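Local coordinates for Glyoxalase/bleomycin resistance protein/dioxygenase (PDB 4HC5), which probably acts as an oxidoreductase of the glyoxalase (vicinal oxygen chelate) superfamily, perhaps a dioxygenase, though its substrate is not established, at residues 16-21 and 69-74; 30-35 and 52-57; 39-44 and 60-65. All blocks are in the same frame, centred on the assembly; numbering follows the deposited sequence.

Contact 1 (16-21 and 69-74); sequences SATIIV and SWYEDG
Ile20 lays the tip of its side chain against the ring of Tyr71, with CD1 3.5 Å from CE2 and 3.9 Å from CD2 of that tyrosine. The approach to the ring is oblique. It depends on the second torsion of the isoleucine (chi2 -61°), which folds CD1 round instead of leaving it extended and so brings the end of the chain closer to the loop than its start would suggest. At the hydroxyl end of Tyr71, Thr18 arrives from the opposite direction: its methyl CG2 stands 3.6 Å from Tyr71 OH and 4.2 Å from Trp70 CZ3. With OG1 opposite the carbonyl carbon (chi1 -54°), the methyl CG2 falls opposite the backbone N and is turned to the aromatic residues, while the hydroxyl goes to a different partner, the carbonyl oxygen of Gly82 in the second subunit. Threonine suits this place because one residue serves both surroundings. The two aromatic residues also meet each other, since Tyr71 OH lies in the plane of the indole at its edge, 3.9 Å from Trp70 CE3.

The contact joins strand 13-20, at one border of its four-stranded sheet within the chain, to the loop that leads from strand 62-66 to strand 79-87, the start of the second sheet. Around it, Arg75 makes a cation-pi contact with Tyr71, Pro68 and Pro77 pack on Ile20, and Tyr71 also touches Gly82 of the second subunit.

Across these two segments the contact is packing of methyl groups against rings and a phenol oxygen. Because the Thr18 hydroxyl is satisfied by Gly82 O of the second subunit, its methyl can pack on the aromatic residues without leaving that polar atom lacking a partner.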
ATOM      1  N   SER A  16      -3.945  -0.164  -5.292  1.00 16.63           N
ATOM      2  CA  SER A  16      -2.474  -0.183  -5.349  1.00 15.80           C
ATOM      3  C   SER A  16      -1.928   0.702  -4.242  1.00 15.39           C
ATOM      4  O   SER A  16      -2.555   1.626  -3.801  1.00 16.04           O
ATOM      5  CB  SER A  16      -1.936   0.292  -6.691  1.00 17.98           C
ATOM      6  OG  SER A  16      -2.525   1.478  -7.151  1.00 17.62           O
ATOM      7  N   ALA A  17      -0.694   0.349  -3.848  1.00 16.29           N
ATOM      8  CA  ALA A  17       0.190   1.209  -3.041  1.00 15.79           C
ATOM      9  C   ALA A  17       1.462   1.437  -3.893  1.00 16.14           C
ATOM     10  O   ALA A  17       1.682   0.731  -4.871  1.00 17.68           O
ATOM     11  CB  ALA A  17       0.531   0.511  -1.739  1.00 17.21           C
ATOM     12  N   THR A  18       2.215   2.432  -3.538  1.00 15.84           N
ATOM     13  CA  THR A  18       3.349   2.864  -4.324  1.00 16.03           C
ATOM     14  C   THR A  18       4.673   2.740  -3.553  1.00 16.05           C
ATOM     15  O   THR A  18       4.730   3.061  -2.353  1.00 19.56           O
ATOM     16  CB  THR A  18       3.162   4.340  -4.793  1.00 17.13           C
ATOM     17  OG1 THR A  18       1.916   4.465  -5.468  1.00 17.78           O
ATOM     18  CG2 THR A  18       4.265   4.849  -5.740  1.00 17.53           C
ATOM     19  N   ILE A  19       5.674   2.287  -4.308  1.00 15.51           N
ATOM     20  CA  ILE A  19       7.067   2.369  -3.768  1.00 15.01           C
ATOM     21  C   ILE A  19       7.825   3.312  -4.736  1.00 15.20           C
ATOM     22  O   ILE A  19       7.395   3.558  -5.839  1.00 17.41           O
ATOM     23  CB  ILE A  19       7.726   1.036  -3.616  1.00 17.55           C
ATOM     24  CG1 ILE A  19       7.868   0.314  -4.965  1.00 17.06           C
ATOM     25  CG2 ILE A  19       6.969   0.156  -2.597  1.00 18.43           C
ATOM     26  CD1 ILE A  19       8.782  -0.928  -4.964  1.00 20.62           C
ATOM     27  N   ILE A  20       8.911   3.834  -4.259  1.00 14.90           N
ATOM     28  CA  ILE A  20       9.791   4.729  -5.032  1.00 14.69           C
ATOM     29  C   ILE A  20      11.058   3.963  -5.405  1.00 13.49           C
ATOM     30  O   ILE A  20      11.768   3.480  -4.540  1.00 15.01           O
ATOM     31  CB  ILE A  20      10.067   6.006  -4.218  1.00 14.16           C
ATOM     32  CG1 ILE A  20       8.799   6.660  -3.627  1.00 17.35           C
ATOM     33  CG2 ILE A  20      10.820   7.042  -5.094  1.00 16.58           C
ATOM     34  CD1 ILE A  20       7.751   7.138  -4.611  1.00 17.73           C
ATOM     35  N   VAL A  21      11.318   3.997  -6.700  1.00 13.95           N
ATOM     36  CA  VAL A  21      12.461   3.339  -7.300  1.00 15.56           C
ATOM     37  C   VAL A  21      13.285   4.352  -8.099  1.00 16.27           C
ATOM     38  O   VAL A  21      12.790   5.429  -8.408  1.00 16.42           O
ATOM     39  CB  VAL A  21      12.075   2.116  -8.170  1.00 15.12           C
ATOM     40  CG1 VAL A  21      11.299   1.074  -7.296  1.00 17.40           C
ATOM     41  CG2 VAL A  21      11.336   2.499  -9.420  1.00 16.94           C
ATOM     42  N   SER A  69      10.607  11.718  -9.271  1.00 16.78           N
ATOM     43  CA  SER A  69      10.058  12.804 -10.093  1.00 19.49           C
ATOM     44  C   SER A  69       8.558  12.918 -10.174  1.00 20.96           C
ATOM     45  O   SER A  69       8.033  13.918 -10.663  1.00 24.77           O
ATOM     46  CB  SER A  69      10.605  12.733 -11.467  1.00 19.01           C
ATOM     47  OG  SER A  69      10.297  11.517 -12.137  1.00 20.11           O
ATOM     48  N   TRP A  70       7.883  11.852  -9.779  1.00 19.44           N
ATOM     49  CA  TRP A  70       6.414  11.900  -9.676  1.00 21.12           C
ATOM     50  C   TRP A  70       5.905  12.868  -8.630  1.00 22.64           C
ATOM     51  O   TRP A  70       4.719  13.225  -8.650  1.00 24.28           O
ATOM     52  CB  TRP A  70       5.803  10.537  -9.303  1.00 21.88           C
ATOM     53  CG  TRP A  70       5.845   9.460 -10.376  1.00 22.38           C
ATOM     54  CD1 TRP A  70       6.513   9.426 -11.566  1.00 21.86           C
ATOM     55  CD2 TRP A  70       5.139   8.205 -10.302  1.00 20.32           C
ATOM     56  NE1 TRP A  70       6.317   8.240 -12.198  1.00 20.59           N
ATOM     57  CE2 TRP A  70       5.449   7.475 -11.472  1.00 23.63           C
ATOM     58  CE3 TRP A  70       4.338   7.635  -9.344  1.00 21.13           C
ATOM     59  CZ2 TRP A  70       4.899   6.224 -11.745  1.00 21.88           C
ATOM     60  CZ3 TRP A  70       3.771   6.371  -9.632  1.00 21.26           C
ATOM     61  CH2 TRP A  70       4.042   5.701 -10.807  1.00 24.41           C
ATOM     62  N   TYR A  71       6.755  13.233  -7.679  1.00 20.28           N
ATOM     63  CA  TYR A  71       6.351  13.889  -6.444  1.00 21.03           C
ATOM     64  C   TYR A  71       7.012  15.242  -6.206  1.00 21.79           C
ATOM     65  O   TYR A  71       8.063  15.503  -6.719  1.00 23.58           O
ATOM     66  CB  TYR A  71       6.584  12.957  -5.249  1.00 21.12           C
ATOM     67  CG  TYR A  71       5.756  11.712  -5.334  1.00 21.00           C
ATOM     68  CD1 TYR A  71       4.457  11.712  -4.916  1.00 21.73           C
ATOM     69  CD2 TYR A  71       6.259  10.556  -5.864  1.00 21.96           C
ATOM     70  CE1 TYR A  71       3.679  10.590  -5.007  1.00 28.44           C
ATOM     71  CE2 TYR A  71       5.483   9.427  -5.963  1.00 22.73           C
ATOM     72  CZ  TYR A  71       4.192   9.461  -5.539  1.00 25.09           C
ATOM     73  OH  TYR A  71       3.355   8.371  -5.601  1.00 27.64           O
ATOM     74  N   GLU A  72       6.342  16.074  -5.429  1.00 21.59           N
ATOM     75  CA  GLU A  72       6.807  17.417  -5.109  1.00 22.19           C
ATOM     76  C   GLU A  72       7.417  17.512  -3.735  1.00 25.03           C
ATOM     77  O   GLU A  72       7.910  18.538  -3.376  1.00 27.49           O
ATOM     78  CB  GLU A  72       5.662  18.408  -5.159  1.00 25.57           C
ATOM     79  CG  GLU A  72       4.996  18.521  -6.491  1.00 28.82           C
ATOM     80  CD  GLU A  72       5.958  18.832  -7.592  1.00 40.10           C
ATOM     81  OE1 GLU A  72       6.775  19.736  -7.448  1.00 57.96           O
ATOM     82  OE2 GLU A  72       5.904  18.155  -8.603  1.00 57.63           O
ATOM     83  N   ASP A  73       7.337  16.462  -2.947  1.00 21.98           N
ATOM     84  CA  ASP A  73       7.820  16.510  -1.591  1.00 21.88           C
ATOM     85  C   ASP A  73       9.170  15.891  -1.295  1.00 21.21           C
ATOM     86  O   ASP A  73       9.511  15.773  -0.190  1.00 23.83           O
ATOM     87  CB  ASP A  73       6.778  15.978  -0.605  1.00 21.99           C
ATOM     88  CG  ASP A  73       6.540  14.478  -0.717  1.00 25.29           C
ATOM     89  OD1 ASP A  73       7.051  13.852  -1.613  1.00 22.19           O
ATOM     90  OD2 ASP A  73       5.832  13.972   0.134  1.00 25.73           O
ATOM     91  N   GLY A  74       9.909  15.503  -2.312  1.00 21.38           N
ATOM     92  CA  GLY A  74      11.234  14.959  -2.097  1.00 20.71           C
ATOM     93  C   GLY A  74      11.330  13.506  -1.669  1.00 21.35           C
ATOM     94  O   GLY A  74      12.347  13.085  -1.322  1.00 22.02           O
TER

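Contact 2 (30-35 and 52-57)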
ATOM      1  N   PHE A  30      13.406  -6.725 -11.500  1.00 18.54           N
ATOM      2  CA  PHE A  30      13.524  -7.253 -10.170  1.00 18.04           C
ATOM      3  C   PHE A  30      12.167  -7.868  -9.696  1.00 17.57           C
ATOM      4  O   PHE A  30      12.073  -8.998  -9.241  1.00 17.49           O
ATOM      5  CB  PHE A  30      13.996  -6.221  -9.176  1.00 17.93           C
ATOM      6  CG  PHE A  30      14.093  -6.762  -7.778  1.00 18.92           C
ATOM      7  CD1 PHE A  30      15.170  -7.545  -7.370  1.00 20.86           C
ATOM      8  CD2 PHE A  30      13.123  -6.494  -6.857  1.00 20.44           C
ATOM      9  CE1 PHE A  30      15.276  -7.992  -6.071  1.00 20.71           C
ATOM     10  CE2 PHE A  30      13.194  -6.984  -5.595  1.00 20.62           C
ATOM     11  CZ  PHE A  30      14.276  -7.724  -5.190  1.00 20.45           C
ATOM     12  N   TYR A  31      11.127  -7.047  -9.721  1.00 16.86           N
ATOM     13  CA  TYR A  31       9.811  -7.483  -9.199  1.00 16.57           C
ATOM     14  C   TYR A  31       9.257  -8.638 -10.032  1.00 16.98           C
ATOM     15  O   TYR A  31       8.649  -9.526  -9.438  1.00 18.03           O
ATOM     16  CB  TYR A  31       8.786  -6.310  -9.081  1.00 16.88           C
ATOM     17  CG  TYR A  31       9.170  -5.429  -7.926  1.00 16.59           C
ATOM     18  CD1 TYR A  31       8.673  -5.704  -6.661  1.00 16.83           C
ATOM     19  CD2 TYR A  31      10.050  -4.411  -8.036  1.00 16.16           C
ATOM     20  CE1 TYR A  31       9.089  -5.016  -5.529  1.00 16.84           C
ATOM     21  CE2 TYR A  31      10.483  -3.675  -6.914  1.00 16.43           C
ATOM     22  CZ  TYR A  31      10.039  -3.994  -5.642  1.00 16.30           C
ATOM     23  OH  TYR A  31      10.467  -3.368  -4.505  1.00 16.89           O
ATOM     24  N   VAL A  32       9.401  -8.606 -11.351  1.00 17.80           N
ATOM     25  CA  VAL A  32       8.841  -9.627 -12.205  1.00 17.30           C
ATOM     26  C   VAL A  32       9.764 -10.903 -12.155  1.00 20.71           C
ATOM     27  O   VAL A  32       9.301 -12.018 -11.842  1.00 23.41           O
ATOM     28  CB  VAL A  32       8.620  -9.137 -13.661  1.00 19.01           C
ATOM     29  CG1 VAL A  32       8.250 -10.323 -14.598  1.00 22.45           C
ATOM     30  CG2 VAL A  32       7.578  -8.019 -13.645  1.00 20.71           C
ATOM     31  N   ASN A  33      11.030 -10.743 -12.489  1.00 20.41           N
ATOM     32  CA  ASN A  33      11.911 -11.920 -12.656  1.00 20.77           C
ATOM     33  C   ASN A  33      12.483 -12.491 -11.388  1.00 22.62           C
ATOM     34  O   ASN A  33      12.813 -13.643 -11.297  1.00 29.31           O
ATOM     35  CB  ASN A  33      12.974 -11.575 -13.681  1.00 24.16           C
ATOM     36  CG  ASN A  33      12.353 -11.339 -15.006  1.00 26.73           C
ATOM     37  OD1 ASN A  33      11.471 -12.091 -15.411  1.00 30.27           O
ATOM     38  ND2 ASN A  33      12.759 -10.246 -15.668  1.00 34.90           N
ATOM     39  N   THR A  34      12.715 -11.631 -10.420  1.00 18.34           N
ATOM     40  CA  THR A  34      13.243 -12.082  -9.146  1.00 19.00           C
ATOM     41  C   THR A  34      12.132 -12.450  -8.134  1.00 19.03           C
ATOM     42  O   THR A  34      12.165 -13.528  -7.550  1.00 20.56           O
ATOM     43  CB  THR A  34      14.287 -11.156  -8.530  1.00 18.55           C
ATOM     44  OG1 THR A  34      15.411 -11.018  -9.433  1.00 25.31           O
ATOM     45  CG2 THR A  34      14.773 -11.645  -7.122  1.00 22.11           C
ATOM     46  N   LEU A  35      11.162 -11.550  -7.934  1.00 18.06           N
ATOM     47  CA  LEU A  35      10.073 -11.807  -6.986  1.00 19.51           C
ATOM     48  C   LEU A  35       8.903 -12.574  -7.543  1.00 19.17           C
ATOM     49  O   LEU A  35       8.033 -13.017  -6.808  1.00 21.18           O
ATOM     50  CB  LEU A  35       9.585 -10.570  -6.258  1.00 18.87           C
ATOM     51  CG  LEU A  35      10.605  -9.781  -5.426  1.00 20.04           C
ATOM     52  CD1 LEU A  35       9.915  -8.648  -4.669  1.00 20.24           C
ATOM     53  CD2 LEU A  35      11.422 -10.686  -4.506  1.00 24.26           C
ATOM     54  N   VAL A  52       3.470   2.451 -13.955  1.00 17.67           N
ATOM     55  CA  VAL A  52       3.901   1.047 -14.018  1.00 16.95           C
ATOM     56  C   VAL A  52       3.476   0.405 -12.719  1.00 17.22           C
ATOM     57  O   VAL A  52       3.757   0.897 -11.612  1.00 17.28           O
ATOM     58  CB  VAL A  52       5.438   0.898 -14.213  1.00 18.70           C
ATOM     59  CG1 VAL A  52       5.866  -0.576 -14.118  1.00 20.06           C
ATOM     60  CG2 VAL A  52       5.927   1.579 -15.510  1.00 20.50           C
ATOM     61  N   THR A  53       2.795  -0.746 -12.851  1.00 16.31           N
ATOM     62  CA  THR A  53       2.467  -1.536 -11.684  1.00 15.74           C
ATOM     63  C   THR A  53       2.760  -3.038 -11.893  1.00 15.58           C
ATOM     64  O   THR A  53       2.803  -3.550 -13.008  1.00 16.51           O
ATOM     65  CB  THR A  53       0.986  -1.439 -11.217  1.00 16.18           C
ATOM     66  OG1 THR A  53       0.164  -2.134 -12.147  1.00 17.89           O
ATOM     67  CG2 THR A  53       0.462   0.001 -11.061  1.00 18.10           C
ATOM     68  N   VAL A  54       2.942  -3.715 -10.750  1.00 15.88           N
ATOM     69  CA  VAL A  54       3.187  -5.134 -10.691  1.00 16.51           C
ATOM     70  C   VAL A  54       2.274  -5.749  -9.594  1.00 16.29           C
ATOM     71  O   VAL A  54       1.828  -5.089  -8.679  1.00 16.85           O
ATOM     72  CB  VAL A  54       4.679  -5.472 -10.368  1.00 15.31           C
ATOM     73  CG1 VAL A  54       5.570  -5.149 -11.565  1.00 18.59           C
ATOM     74  CG2 VAL A  54       5.162  -4.749  -9.102  1.00 16.67           C
ATOM     75  N   VAL A  55       1.973  -7.045  -9.765  1.00 17.16           N
ATOM     76  CA  VAL A  55       1.065  -7.704  -8.824  1.00 17.41           C
ATOM     77  C   VAL A  55       1.556  -9.138  -8.548  1.00 19.69           C
ATOM     78  O   VAL A  55       2.002  -9.802  -9.442  1.00 18.94           O
ATOM     79  CB  VAL A  55      -0.403  -7.750  -9.369  1.00 18.29           C
ATOM     80  CG1 VAL A  55      -0.571  -8.711 -10.558  1.00 20.17           C
ATOM     81  CG2 VAL A  55      -1.419  -8.065  -8.287  1.00 19.76           C
ATOM     82  N   PRO A  56       1.418  -9.601  -7.296  1.00 17.78           N
ATOM     83  CA  PRO A  56       1.640 -11.022  -7.091  1.00 18.84           C
ATOM     84  C   PRO A  56       0.645 -11.843  -7.880  1.00 20.46           C
ATOM     85  O   PRO A  56      -0.517 -11.451  -7.994  1.00 21.33           O
ATOM     86  CB  PRO A  56       1.450 -11.206  -5.553  1.00 20.98           C
ATOM     87  CG  PRO A  56       1.738  -9.826  -4.988  1.00 21.07           C
ATOM     88  CD  PRO A  56       1.145  -8.885  -6.041  1.00 19.50           C
ATOM     89  N   PRO A  57       1.069 -12.950  -8.446  1.00 23.50           N
ATOM     90  CA  PRO A  57       0.152 -13.729  -9.337  1.00 22.88           C
ATOM     91  C   PRO A  57      -1.152 -14.122  -8.650  1.00 26.10           C
ATOM     92  O   PRO A  57      -1.141 -14.665  -7.560  1.00 27.97           O
ATOM     93  CB  PRO A  57       0.952 -14.968  -9.706  1.00 27.28           C
ATOM     94  CG  PRO A  57       2.330 -14.463  -9.551  1.00 27.00           C
ATOM     95  CD  PRO A  57       2.388 -13.546  -8.375  1.00 23.48           C
TER
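Val54 divides its two methyl groups between neighbouring residues of the helix. Val54 CG2 lies 3.9 Å from Tyr31 CB, and Val54 CG1 lies 4.1 Å from Val32 CG2. The branching of valine at CB makes this possible, because a single residue of strand 49-55 can fill the notch between two consecutive helical side chains. Its rotation (chi1 -71°) puts CG1 opposite the carbonyl carbon and CG2 in the crowded position between the backbone N and that carbon. Tyr31 starts out toward the strand, yet its ring then leads off, so that its CB does the touching and Val54 CG2 sees the ring only obliquely. The CA atoms of Tyr31 and Val54 are 7.2 Å apart, and at this separation the two residues meet through Tyr31 CB and the Val54 methyl.

In the next shell, Leu28 and Phe37 also pack on Val54, and Leu65 of the adjoining strand 62-66 meets Tyr31. One face of the tyrosine ring is met by Phe30 CD2, 3.8 Å above its plane. At the far end, Tyr31 OH is hydrogen-bonded to Asp122 OD2, which ties helix 24-34 to the segment between strands 116-121 and 126-132. The helix itself widens here into a pi-type turn: Phe30 O accepts from both Thr34 N and Leu35 N, each at 3.0 Å.

Helix 24-34 thus lies against one surface of the first sheet, as in the beta-alpha-beta-beta-beta modules of the glyoxalase superfamily. Tyr31 presents hydrocarbon to the strand and carries its one polar side-chain atom away to a carboxylate. The contact between these segments is thus apolar, and the buried hydroxyl has a partner in Asp122.

Contact 3 (39-44 and 60-65); sequences KVFDNQ and QTQVAL
Gln62 leaves its strand at CB, already pointed toward segment 39-44, and runs out extended (chi2 170°), so that its amide spans to Val40 and Phe41. CB and CG carry the chain across. Gln62 CD then comes 4.0 Å from Val40 CG1, and Gln62 NE2 lies nearer to the same methyl, at 3.7 Å. The other tip atom, Gln62 OE1, sits at the edge of the Phe41 ring, in its plane, 3.6 Å from Phe41 CD1. Ring and amide planes are 41° apart.

Strand 49-55 runs between the two strands in the sheet, and the long glutamine side chain reaches across it. The hydroxyl of Thr53 on that middle strand fixes the amide: it accepts from Phe41 N and is hydrogen-bonded to Gln62 OE1. Val40 and Phe41 both face Gln62 although adjacent in sequence, consistent with the irregular backbone at Val40 (psi -83°). Just beyond, Asp42 and Asn43 together oppose Phe51 in a classic beta bulge, and Lys39 NZ bridges to Asp42 OD2 at 2.8 Å.

Glutamine is apt here because its amide packs against the valine methyl through NE2 and CD, while OE1 accepts from threonine. With OE1 also at the ring edge, where aromatic hydrogens bear a slight positive charge, the contact is probably mildly favourable electrostatically as well as by packing.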
ATOM      1  N   LYS A  39       3.587  -7.972 -14.416  1.00 19.21           N
ATOM      2  CA  LYS A  39       3.372  -6.549 -14.796  1.00 18.22           C
ATOM      3  C   LYS A  39       1.884  -6.437 -15.144  1.00 18.74           C
ATOM      4  O   LYS A  39       1.288  -7.247 -15.834  1.00 20.98           O
ATOM      5  CB  LYS A  39       4.231  -6.105 -15.991  1.00 19.64           C
ATOM      6  CG  LYS A  39       4.145  -4.573 -16.281  1.00 20.79           C
ATOM      7  CD  LYS A  39       5.113  -4.073 -17.340  1.00 22.28           C
ATOM      8  CE  LYS A  39       4.699  -4.377 -18.702  1.00 25.63           C
ATOM      9  NZ  LYS A  39       5.676  -3.877 -19.740  1.00 26.61           N
ATOM     10  N   VAL A  40       1.304  -5.321 -14.704  1.00 19.17           N
ATOM     11  CA  VAL A  40      -0.053  -4.955 -15.094  1.00 20.21           C
ATOM     12  C   VAL A  40      -0.037  -3.671 -15.922  1.00 19.58           C
ATOM     13  O   VAL A  40       0.055  -3.718 -17.150  1.00 21.85           O
ATOM     14  CB  VAL A  40      -1.032  -4.922 -13.864  1.00 18.97           C
ATOM     15  CG1 VAL A  40      -2.430  -4.576 -14.341  1.00 20.74           C
ATOM     16  CG2 VAL A  40      -0.986  -6.264 -13.100  1.00 21.51           C
ATOM     17  N   PHE A  41       0.009  -2.521 -15.243  1.00 18.21           N
ATOM     18  CA  PHE A  41       0.106  -1.260 -15.957  1.00 20.33           C
ATOM     19  C   PHE A  41       1.517  -0.984 -16.474  1.00 19.99           C
ATOM     20  O   PHE A  41       2.527  -1.230 -15.794  1.00 19.13           O
ATOM     21  CB  PHE A  41      -0.315  -0.067 -15.073  1.00 19.98           C
ATOM     22  CG  PHE A  41      -1.778   0.136 -14.950  1.00 20.52           C
ATOM     23  CD1 PHE A  41      -2.476  -0.499 -13.982  1.00 21.70           C
ATOM     24  CD2 PHE A  41      -2.462   0.938 -15.837  1.00 23.07           C
ATOM     25  CE1 PHE A  41      -3.832  -0.380 -13.867  1.00 28.25           C
ATOM     26  CE2 PHE A  41      -3.800   1.119 -15.704  1.00 28.03           C
ATOM     27  CZ  PHE A  41      -4.501   0.497 -14.687  1.00 27.64           C
ATOM     28  N   ASP A  42       1.527  -0.371 -17.667  1.00 19.34           N
ATOM     29  CA  ASP A  42       2.717   0.248 -18.249  1.00 20.52           C
ATOM     30  C   ASP A  42       2.230   1.201 -19.336  1.00 20.72           C
ATOM     31  O   ASP A  42       2.090   0.890 -20.511  1.00 23.39           O
ATOM     32  CB  ASP A  42       3.640  -0.818 -18.766  1.00 23.53           C
ATOM     33  CG  ASP A  42       4.947  -0.279 -19.218  1.00 26.55           C
ATOM     34  OD1 ASP A  42       5.077   0.959 -19.274  1.00 26.12           O
ATOM     35  OD2 ASP A  42       5.853  -1.100 -19.510  1.00 29.08           O
ATOM     36  N   ASN A  43       1.867   2.355 -18.851  1.00 21.67           N
ATOM     37  CA  ASN A  43       1.143   3.342 -19.625  1.00 25.04           C
ATOM     38  C   ASN A  43       1.523   4.775 -19.304  1.00 27.17           C
ATOM     39  O   ASN A  43       1.470   5.160 -18.112  1.00 27.72           O
ATOM     40  CB  ASN A  43      -0.370   3.222 -19.420  1.00 25.68           C
ATOM     41  CG  ASN A  43      -1.184   4.101 -20.328  1.00 28.66           C
ATOM     42  OD1 ASN A  43      -1.331   3.815 -21.535  1.00 27.85           O
ATOM     43  ND2 ASN A  43      -1.577   5.216 -19.806  1.00 28.51           N
ATOM     44  N   GLN A  44       1.699   5.575 -20.357  1.00 29.20           N
ATOM     45  CA  GLN A  44       1.911   7.057 -20.135  1.00 33.35           C
ATOM     46  C   GLN A  44       0.612   7.761 -19.810  1.00 30.23           C
ATOM     47  O   GLN A  44      -0.224   7.978 -20.692  1.00 36.45           O
ATOM     48  CB  GLN A  44       2.470   7.733 -21.321  1.00 41.93           C
ATOM     49  CG  GLN A  44       3.867   7.318 -21.742  1.00 47.12           C
ATOM     50  CD  GLN A  44       5.040   7.698 -20.755  1.00 34.85           C
ATOM     51  OE1 GLN A  44       4.995   8.685 -19.926  1.00 39.77           O
ATOM     52  NE2 GLN A  44       6.148   6.949 -20.873  1.00 33.69           N
ATOM     53  N   GLN A  60      -5.149  -9.351  -5.768  1.00 19.95           N
ATOM     54  CA  GLN A  60      -5.946  -8.137  -6.139  1.00 19.79           C
ATOM     55  C   GLN A  60      -5.103  -6.816  -6.190  1.00 20.31           C
ATOM     56  O   GLN A  60      -4.970  -6.158  -7.229  1.00 25.47           O
ATOM     57  CB  GLN A  60      -7.114  -8.039  -5.245  1.00 22.01           C
ATOM     58  CG  GLN A  60      -8.013  -6.875  -5.462  1.00 26.58           C
ATOM     59  CD  GLN A  60      -9.226  -6.945  -4.551  1.00 26.47           C
ATOM     60  OE1 GLN A  60      -9.135  -6.992  -3.314  1.00 32.00           O
ATOM     61  NE2 GLN A  60     -10.407  -7.060  -5.203  1.00 35.64           N
ATOM     62  N   THR A  61      -4.489  -6.479  -5.088  1.00 17.15           N
ATOM     63  CA  THR A  61      -3.816  -5.194  -4.895  1.00 16.94           C
ATOM     64  C   THR A  61      -2.421  -5.218  -5.588  1.00 16.71           C
ATOM     65  O   THR A  61      -1.596  -6.090  -5.307  1.00 17.41           O
ATOM     66  CB  THR A  61      -3.785  -4.820  -3.440  1.00 17.70           C
ATOM     67  OG1 THR A  61      -5.095  -4.735  -2.911  1.00 17.79           O
ATOM     68  CG2 THR A  61      -3.052  -3.493  -3.205  1.00 16.80           C
ATOM     69  N   GLN A  62      -2.167  -4.185  -6.346  1.00 16.94           N
ATOM     70  CA  GLN A  62      -0.931  -3.971  -7.114  1.00 17.08           C
ATOM     71  C   GLN A  62       0.038  -3.090  -6.334  1.00 16.01           C
ATOM     72  O   GLN A  62      -0.352  -2.408  -5.370  1.00 16.13           O
ATOM     73  CB  GLN A  62      -1.302  -3.353  -8.439  1.00 17.14           C
ATOM     74  CG  GLN A  62      -2.234  -4.181  -9.308  1.00 18.26           C
ATOM     75  CD  GLN A  62      -2.782  -3.440 -10.522  1.00 17.79           C
ATOM     76  OE1 GLN A  62      -2.210  -2.444 -10.993  1.00 21.74           O
ATOM     77  NE2 GLN A  62      -3.931  -3.912 -11.014  1.00 22.41           N
ATOM     78  N   VAL A  63       1.287  -3.085  -6.765  1.00 15.49           N
ATOM     79  CA  VAL A  63       2.304  -2.143  -6.282  1.00 15.44           C
ATOM     80  C   VAL A  63       2.765  -1.311  -7.501  1.00 16.04           C
ATOM     81  O   VAL A  63       3.179  -1.867  -8.534  1.00 16.57           O
ATOM     82  CB  VAL A  63       3.502  -2.906  -5.680  1.00 15.79           C
ATOM     83  CG1 VAL A  63       4.659  -1.941  -5.290  1.00 19.47           C
ATOM     84  CG2 VAL A  63       3.032  -3.789  -4.496  1.00 19.26           C
ATOM     85  N   ALA A  64       2.622   0.023  -7.367  1.00 15.39           N
ATOM     86  CA  ALA A  64       3.068   0.959  -8.375  1.00 14.70           C
ATOM     87  C   ALA A  64       4.605   1.227  -8.112  1.00 13.86           C
ATOM     88  O   ALA A  64       5.052   1.391  -6.967  1.00 15.70           O
ATOM     89  CB  ALA A  64       2.270   2.262  -8.298  1.00 16.43           C
ATOM     90  N   LEU A  65       5.314   1.214  -9.237  1.00 14.76           N
ATOM     91  CA  LEU A  65       6.775   1.472  -9.215  1.00 14.75           C
ATOM     92  C   LEU A  65       6.977   2.908  -9.648  1.00 14.85           C
ATOM     93  O   LEU A  65       7.108   3.208 -10.816  1.00 17.73           O
ATOM     94  CB  LEU A  65       7.443   0.492 -10.181  1.00 16.67           C
ATOM     95  CG  LEU A  65       7.233  -1.032  -9.848  1.00 17.05           C
ATOM     96  CD1 LEU A  65       7.971  -1.906 -10.852  1.00 18.43           C
ATOM     97  CD2 LEU A  65       7.617  -1.341  -8.380  1.00 17.09           C
TER

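How the contacts relate
From the N terminus the chain lays down strand 13-20, helix 24-34, then strands 38-46, 49-55 and 62-66, before entering the loop that leads to the second sheet. Contact 2 closes a loop from the helix to strand 49-55. Contact 3 starts inside that loop and ends beyond it, on strand 62-66, so the two cross. Both are nested within the longer loop closed by contact 1, whose last segment follows all four strands. Within the sheet, segment 60-65 pairs with 16-21 on one flank and with 52-57 on the other, joining the three contacts into one module, which also borders the second subunit.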